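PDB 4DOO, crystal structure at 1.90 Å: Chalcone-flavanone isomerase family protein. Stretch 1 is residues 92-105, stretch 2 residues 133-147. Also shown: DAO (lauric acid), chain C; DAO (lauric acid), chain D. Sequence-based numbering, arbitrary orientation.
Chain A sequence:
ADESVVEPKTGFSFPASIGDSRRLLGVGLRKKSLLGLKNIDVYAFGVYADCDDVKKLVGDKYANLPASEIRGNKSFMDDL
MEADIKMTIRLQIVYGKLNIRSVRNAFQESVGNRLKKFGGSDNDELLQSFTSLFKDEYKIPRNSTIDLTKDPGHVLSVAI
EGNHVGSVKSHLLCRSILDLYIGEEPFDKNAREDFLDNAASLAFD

Stretch 1, residues 92-105: QIVYGKLNIRSVRN
Stretch 2 (133-147) LFKDEYKIPRNSTID

What forms the apolar centre of the contact? Ile140, buried and pointing toward stretch 1, collects three side chains around it. Its phi/psi are -150/72 and its side chain takes chi1 t, chi2 p, so that CD1 reaches Ile93 CG1 at 3.6 Å while Ile140 CG2 meets Leu98 CB at 3.7 Å and Val103 CG2 at 4.1 Å. Ile93 (m, m) also points toward stretch 2, where its CG1 lies 4.1 Å from Ile146 CD1. These branched hydrocarbons have no polar group to satisfy, and packing together shields much of their surface from water. Leu98 is m, t, and Val103 is t.

How do the backbones run beside this apolar centre? Strand 92-93 and strand 145-147 are antiparallel, with Gln92 and Thr145 as a non-hydrogen-bonded pair, CA to CA 4.6 Å; both side chains lie on the same face, Gln92 CG 3.8 Å from Thr145 OG1. The next residue uses both its backbone polar atoms: Ile93 N donates to Ser144 O at 2.9 Å, and Asn143 N donates to Ile93 O at 2.8 Å, nearly straight at 176°. Ser144 O also receives a CA-H contact from Gln92 CA at 3.3 Å. A type II turn from Pro141 to Ser144, with Arg142 at -56/144 and Asn143 at 81/3, presents Asn143 N to stretch 1; Ser144 OG, with chi1 m, donates to Pro141 O at 2.6 Å. Farther along, the register pairs Gly96 CA with Arg142 CA at 4.6 Å and Ile100 CA with Lys139 CA at 6.0 Å.

How does the helix of stretch 1 meet the other chain segment? Asn99 (chi1 p) caps it, its OD1 accepting from Ser102 N at 2.6 Å, and Arg104 N donates to Ile100 O at 3.0 Å within it. Ile100 (t, p) points toward stretch 2, with CG1 3.7 Å from Glu137 O. Lauric acid of chain C packs beside this contact: its C12 lies 3.7 Å from Ile100 CD1 and 3.5 Å from Glu137 CB, and its C8 sits over one face of the Phe134 ring, 3.6 Å from Phe134 CE2.

What closes the polar edge? Two arginines reach carbonyls that can accept from their charged groups. Arg142, nearly extended (t, t, t, chi4 78°), donates from NH1 to Val94 O at 2.7 Å. The CA-to-CB bond of Arg104 (m, t, t, chi4 147°) points sideways relative to stretch 2, but the end of the side chain comes nearer, to the type I turn from Phe134 to Glu137, where NH2 donates to Phe134 O at 2.7 Å. In both pairs the oxygen lies near the guanidinium plane. Waters complete the edge: one accepts from Arg104 NH1 at 3.1 Å and donates to Glu137 O at 2.9 Å; another accepts from Arg142 N at 2.8 Å and donates to Gly96 O at 2.9 Å; a third donates to Gln92 OE1 at 2.9 Å and to Asn143 O at 3.1 Å.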

# COMPACT_ATOMS: atom_id res chain seq x y z
N GLN A 92 9.30 4.64 -2.15
CA GLN A 92 10.59 5.20 -2.54
C GLN A 92 10.86 6.35 -1.57
O GLN A 92 10.13 7.35 -1.56
CB GLN A 92 10.56 5.72 -3.98
CG GLN A 92 10.47 4.60 -5.02
CD GLN A 92 10.60 5.12 -6.43
OE1 GLN A 92 11.65 5.64 -6.81
NE2 GLN A 92 9.54 4.98 -7.21
N ILE A 93 11.89 6.18 -0.74
CA ILE A 93 12.23 7.16 0.28
C ILE A 93 12.62 8.52 -0.28
O ILE A 93 13.54 8.63 -1.09
CB ILE A 93 13.38 6.63 1.19
CG1 ILE A 93 12.99 5.26 1.76
CG2 ILE A 93 13.65 7.61 2.33
CD1 ILE A 93 11.69 5.25 2.54
N VAL A 94 11.93 9.56 0.19
CA VAL A 94 12.17 10.93 -0.23
C VAL A 94 13.04 11.71 0.76
O VAL A 94 14.05 12.31 0.38
CB VAL A 94 10.83 11.68 -0.43
CG1 VAL A 94 11.09 13.15 -0.73
CG2 VAL A 94 10.04 11.04 -1.57
N TYR A 95 12.64 11.72 2.03
CA TYR A 95 13.37 12.43 3.08
C TYR A 95 14.75 11.80 3.26
O TYR A 95 14.87 10.59 3.43
CB TYR A 95 12.59 12.38 4.39
CG TYR A 95 13.14 13.28 5.48
CD1 TYR A 95 13.31 14.65 5.27
CD2 TYR A 95 13.48 12.76 6.73
CE1 TYR A 95 13.80 15.48 6.27
CE2 TYR A 95 13.98 13.59 7.74
CZ TYR A 95 14.14 14.94 7.50
OH TYR A 95 14.64 15.76 8.49
N GLY A 96 15.79 12.63 3.24
CA GLY A 96 17.14 12.11 3.36
C GLY A 96 17.76 11.98 4.74
O GLY A 96 18.90 11.51 4.86
N LYS A 97 17.04 12.37 5.79
CA LYS A 97 17.59 12.29 7.14
C LYS A 97 16.81 11.41 8.11
O LYS A 97 16.68 11.75 9.29
CB LYS A 97 17.76 13.70 7.71
CG LYS A 97 18.88 14.49 7.05
CD LYS A 97 18.62 15.99 7.06
CE LYS A 97 17.45 16.35 6.15
NZ LYS A 97 17.26 17.83 6.02
N LEU A 98 16.31 10.29 7.62
CA LEU A 98 15.56 9.36 8.46
C LEU A 98 16.52 8.51 9.28
O LEU A 98 17.61 8.18 8.82
CB LEU A 98 14.70 8.43 7.59
CG LEU A 98 13.57 9.04 6.77
CD1 LEU A 98 13.00 7.99 5.83
CD2 LEU A 98 12.49 9.56 7.71
N ASN A 99 16.12 8.16 10.50
CA ASN A 99 16.96 7.31 11.33
C ASN A 99 16.13 6.07 11.66
O ASN A 99 14.93 6.17 11.95
CB ASN A 99 17.42 8.05 12.60
CG ASN A 99 16.31 8.23 13.61
OD1 ASN A 99 15.94 7.29 14.32
ND2 ASN A 99 15.78 9.44 13.69
N ILE A 100 16.77 4.91 11.58
CA ILE A 100 16.12 3.63 11.82
C ILE A 100 15.20 3.56 13.04
O ILE A 100 14.12 2.99 12.96
CB ILE A 100 17.17 2.49 11.92
CG1 ILE A 100 16.47 1.14 12.00
CG2 ILE A 100 18.06 2.71 13.14
CD1 ILE A 100 15.64 0.79 10.78
N ARG A 101 15.63 4.14 14.15
CA ARG A 101 14.83 4.12 15.37
C ARG A 101 13.52 4.89 15.20
O ARG A 101 12.46 4.40 15.56
CB ARG A 101 15.63 4.73 16.53
CG ARG A 101 16.89 3.94 16.90
CD ARG A 101 17.73 4.69 17.92
NE ARG A 101 18.24 5.95 17.38
CZ ARG A 101 19.16 6.05 16.42
NH1 ARG A 101 19.68 4.95 15.88
NH2 ARG A 101 19.54 7.24 15.99
N SER A 102 13.62 6.08 14.63
CA SER A 102 12.44 6.91 14.40
C SER A 102 11.46 6.20 13.48
O SER A 102 10.26 6.16 13.74
CB SER A 102 12.85 8.25 13.79
OG SER A 102 11.73 9.10 13.61
N VAL A 103 11.99 5.62 12.40
CA VAL A 103 11.16 4.91 11.44
C VAL A 103 10.43 3.73 12.07
O VAL A 103 9.23 3.56 11.87
CB VAL A 103 12.01 4.42 10.24
CG1 VAL A 103 11.20 3.47 9.38
CG2 VAL A 103 12.46 5.62 9.42
N ARG A 104 11.14 2.91 12.84
CA ARG A 104 10.53 1.76 13.49
C ARG A 104 9.37 2.18 14.38
O ARG A 104 8.31 1.56 14.36
CB ARG A 104 11.57 0.99 14.32
CG ARG A 104 12.44 0.10 13.46
CD ARG A 104 13.63 -0.47 14.20
NE ARG A 104 14.36 -1.40 13.35
CZ ARG A 104 15.67 -1.58 13.37
NH1 ARG A 104 16.43 -0.89 14.22
NH2 ARG A 104 16.24 -2.45 12.54
N ASN A 105 9.57 3.24 15.16
CA ASN A 105 8.52 3.74 16.03
C ASN A 105 7.33 4.22 15.21
O ASN A 105 6.17 4.04 15.60
CB ASN A 105 9.05 4.88 16.91
CG ASN A 105 9.83 4.37 18.11
OD1 ASN A 105 10.36 3.26 18.10
ND2 ASN A 105 9.91 5.19 19.16
N LEU A 133 11.13 -8.15 10.35
CA LEU A 133 11.52 -8.22 8.95
C LEU A 133 12.61 -7.19 8.64
O LEU A 133 13.39 -7.37 7.71
CB LEU A 133 10.30 -7.96 8.05
CG LEU A 133 9.14 -8.96 8.08
CD1 LEU A 133 8.04 -8.48 7.14
CD2 LEU A 133 9.62 -10.34 7.68
N PHE A 134 12.67 -6.13 9.44
CA PHE A 134 13.66 -5.08 9.21
C PHE A 134 14.74 -5.03 10.29
O PHE A 134 15.42 -4.02 10.45
CB PHE A 134 12.97 -3.71 9.13
CG PHE A 134 11.73 -3.72 8.29
CD1 PHE A 134 10.50 -4.07 8.84
CD2 PHE A 134 11.78 -3.39 6.94
CE1 PHE A 134 9.34 -4.10 8.06
CE2 PHE A 134 10.63 -3.42 6.15
CZ PHE A 134 9.41 -3.78 6.71
N LYS A 135 14.90 -6.14 11.02
CA LYS A 135 15.88 -6.21 12.09
C LYS A 135 17.33 -6.01 11.64
O LYS A 135 18.17 -5.57 12.43
CB LYS A 135 15.76 -7.56 12.81
CG LYS A 135 15.99 -8.76 11.91
CD LYS A 135 15.75 -10.08 12.66
CE LYS A 135 16.73 -10.26 13.80
NZ LYS A 135 18.14 -10.27 13.33
N ASP A 136 17.63 -6.32 10.38
CA ASP A 136 18.99 -6.19 9.87
C ASP A 136 19.29 -4.89 9.13
O ASP A 136 20.37 -4.73 8.56
CB ASP A 136 19.32 -7.37 8.95
CG ASP A 136 19.26 -8.70 9.66
OD1 ASP A 136 19.86 -8.81 10.76
OD2 ASP A 136 18.62 -9.64 9.13
N GLU A 137 18.35 -3.96 9.15
CA GLU A 137 18.54 -2.68 8.48
C GLU A 137 19.12 -1.66 9.44
O GLU A 137 18.59 -1.47 10.54
CB GLU A 137 17.21 -2.17 7.92
CG GLU A 137 16.49 -3.21 7.07
CD GLU A 137 17.35 -3.68 5.91
OE1 GLU A 137 17.08 -4.79 5.39
OE2 GLU A 137 18.27 -2.95 5.51
N TYR A 138 20.20 -1.00 9.03
CA TYR A 138 20.82 0.02 9.87
C TYR A 138 20.62 1.43 9.34
O TYR A 138 20.73 2.40 10.08
CB TYR A 138 22.31 -0.25 10.03
CG TYR A 138 22.59 -1.35 11.02
CD1 TYR A 138 22.37 -2.69 10.69
CD2 TYR A 138 23.02 -1.05 12.31
CE1 TYR A 138 22.56 -3.70 11.62
CE2 TYR A 138 23.21 -2.05 13.26
CZ TYR A 138 22.98 -3.37 12.91
OH TYR A 138 23.16 -4.36 13.85
N LYS A 139 20.31 1.54 8.05
CA LYS A 139 20.09 2.83 7.43
C LYS A 139 18.88 2.75 6.50
O LYS A 139 18.45 1.67 6.11
CB LYS A 139 21.32 3.25 6.63
CG LYS A 139 21.64 2.33 5.46
CD LYS A 139 22.77 2.89 4.61
CE LYS A 139 23.02 2.02 3.38
NZ LYS A 139 24.09 2.58 2.50
N ILE A 140 18.33 3.91 6.16
CA ILE A 140 17.18 4.00 5.27
C ILE A 140 17.33 5.33 4.54
O ILE A 140 16.60 6.30 4.78
CB ILE A 140 15.86 3.93 6.09
CG1 ILE A 140 14.66 4.07 5.17
CG2 ILE A 140 15.86 4.99 7.16
CD1 ILE A 140 14.59 3.00 4.10
N PRO A 141 18.30 5.40 3.62
CA PRO A 141 18.58 6.60 2.84
C PRO A 141 17.59 6.95 1.74
O PRO A 141 16.82 6.10 1.28
CB PRO A 141 19.97 6.31 2.28
CG PRO A 141 19.87 4.85 1.95
CD PRO A 141 19.19 4.29 3.20
N ARG A 142 17.63 8.21 1.34
CA ARG A 142 16.80 8.72 0.26
C ARG A 142 17.06 7.85 -0.97
O ARG A 142 18.19 7.40 -1.19
CB ARG A 142 17.17 10.18 -0.05
CG ARG A 142 16.45 10.80 -1.24
CD ARG A 142 16.99 12.21 -1.48
NE ARG A 142 16.58 12.81 -2.75
CZ ARG A 142 15.38 13.35 -2.98
NH1 ARG A 142 14.46 13.37 -2.03
NH2 ARG A 142 15.12 13.89 -4.16
N ASN A 143 16.01 7.60 -1.74
CA ASN A 143 16.05 6.79 -2.96
C ASN A 143 16.00 5.28 -2.72
O ASN A 143 16.10 4.50 -3.67
CB ASN A 143 17.28 7.15 -3.81
CG ASN A 143 17.25 8.59 -4.29
OD1 ASN A 143 16.24 9.06 -4.82
ND2 ASN A 143 18.35 9.31 -4.09
N SER A 144 15.86 4.87 -1.47
CA SER A 144 15.75 3.44 -1.16
C SER A 144 14.36 3.02 -1.62
O SER A 144 13.42 3.81 -1.54
CB SER A 144 15.86 3.19 0.35
OG SER A 144 17.12 3.59 0.86
N THR A 145 14.23 1.80 -2.12
CA THR A 145 12.94 1.30 -2.58
C THR A 145 12.51 0.08 -1.78
O THR A 145 13.29 -0.87 -1.62
CB THR A 145 12.99 0.89 -4.08
OG1 THR A 145 13.26 2.04 -4.89
CG2 THR A 145 11.66 0.28 -4.51
N ILE A 146 11.29 0.11 -1.26
CA ILE A 146 10.76 -1.01 -0.49
C ILE A 146 9.48 -1.47 -1.16
O ILE A 146 8.62 -0.65 -1.48
CB ILE A 146 10.41 -0.61 0.97
CG1 ILE A 146 11.66 -0.10 1.69
CG2 ILE A 146 9.81 -1.80 1.71
CD1 ILE A 146 12.07 1.31 1.30
N ASP A 147 9.36 -2.77 -1.37
CA ASP A 147 8.18 -3.33 -2.00
C ASP A 147 7.40 -4.21 -1.03
O ASP A 147 7.90 -5.23 -0.56
CB ASP A 147 8.56 -4.16 -3.23
CG ASP A 147 8.68 -3.33 -4.48
OD1 ASP A 147 8.49 -2.10 -4.41
OD2 ASP A 147 8.96 -3.91 -5.56
O1 DAO C . 3.99 4.63 8.71
O2 DAO C . 4.28 5.06 6.57
C1 DAO C . 4.03 4.27 7.51
C2 DAO C . 3.77 2.81 7.19
C3 DAO C . 5.06 2.16 6.71
C4 DAO C . 4.88 0.64 6.56
C5 DAO C . 6.06 0.03 5.79
C6 DAO C . 7.26 -0.20 6.70
C7 DAO C . 8.56 -0.20 5.92
C8 DAO C . 9.73 0.04 6.86
C9 DAO C . 11.03 0.21 6.09
C10 DAO C . 12.20 0.37 7.06
C11 DAO C . 13.49 -0.15 6.42
C12 DAO C . 14.68 0.19 7.29
O1 DAO D . 11.38 15.48 12.23
O2 DAO D . 12.91 14.30 11.18
C1 DAO D . 11.72 14.57 11.44
C2 DAO D . 10.63 13.76 10.77
C3 DAO D . 10.41 12.45 11.51
C4 DAO D . 10.29 11.28 10.54
C5 DAO D . 8.86 10.75 10.51
C6 DAO D . 8.85 9.23 10.60
C7 DAO D . 8.09 8.61 9.42
C8 DAO D . 8.67 7.25 9.06
C9 DAO D . 7.66 6.39 8.31
C10 DAO D . 8.28 5.86 7.01
C11 DAO D . 8.42 4.35 7.05
C12 DAO D . 9.23 3.85 5.86
O HOH W 1 14.47 5.44 -6.09
O HOH W 2 16.61 9.06 4.86
O HOH W 3 19.61 9.80 2.60
O HOH W 4 19.30 -1.54 13.32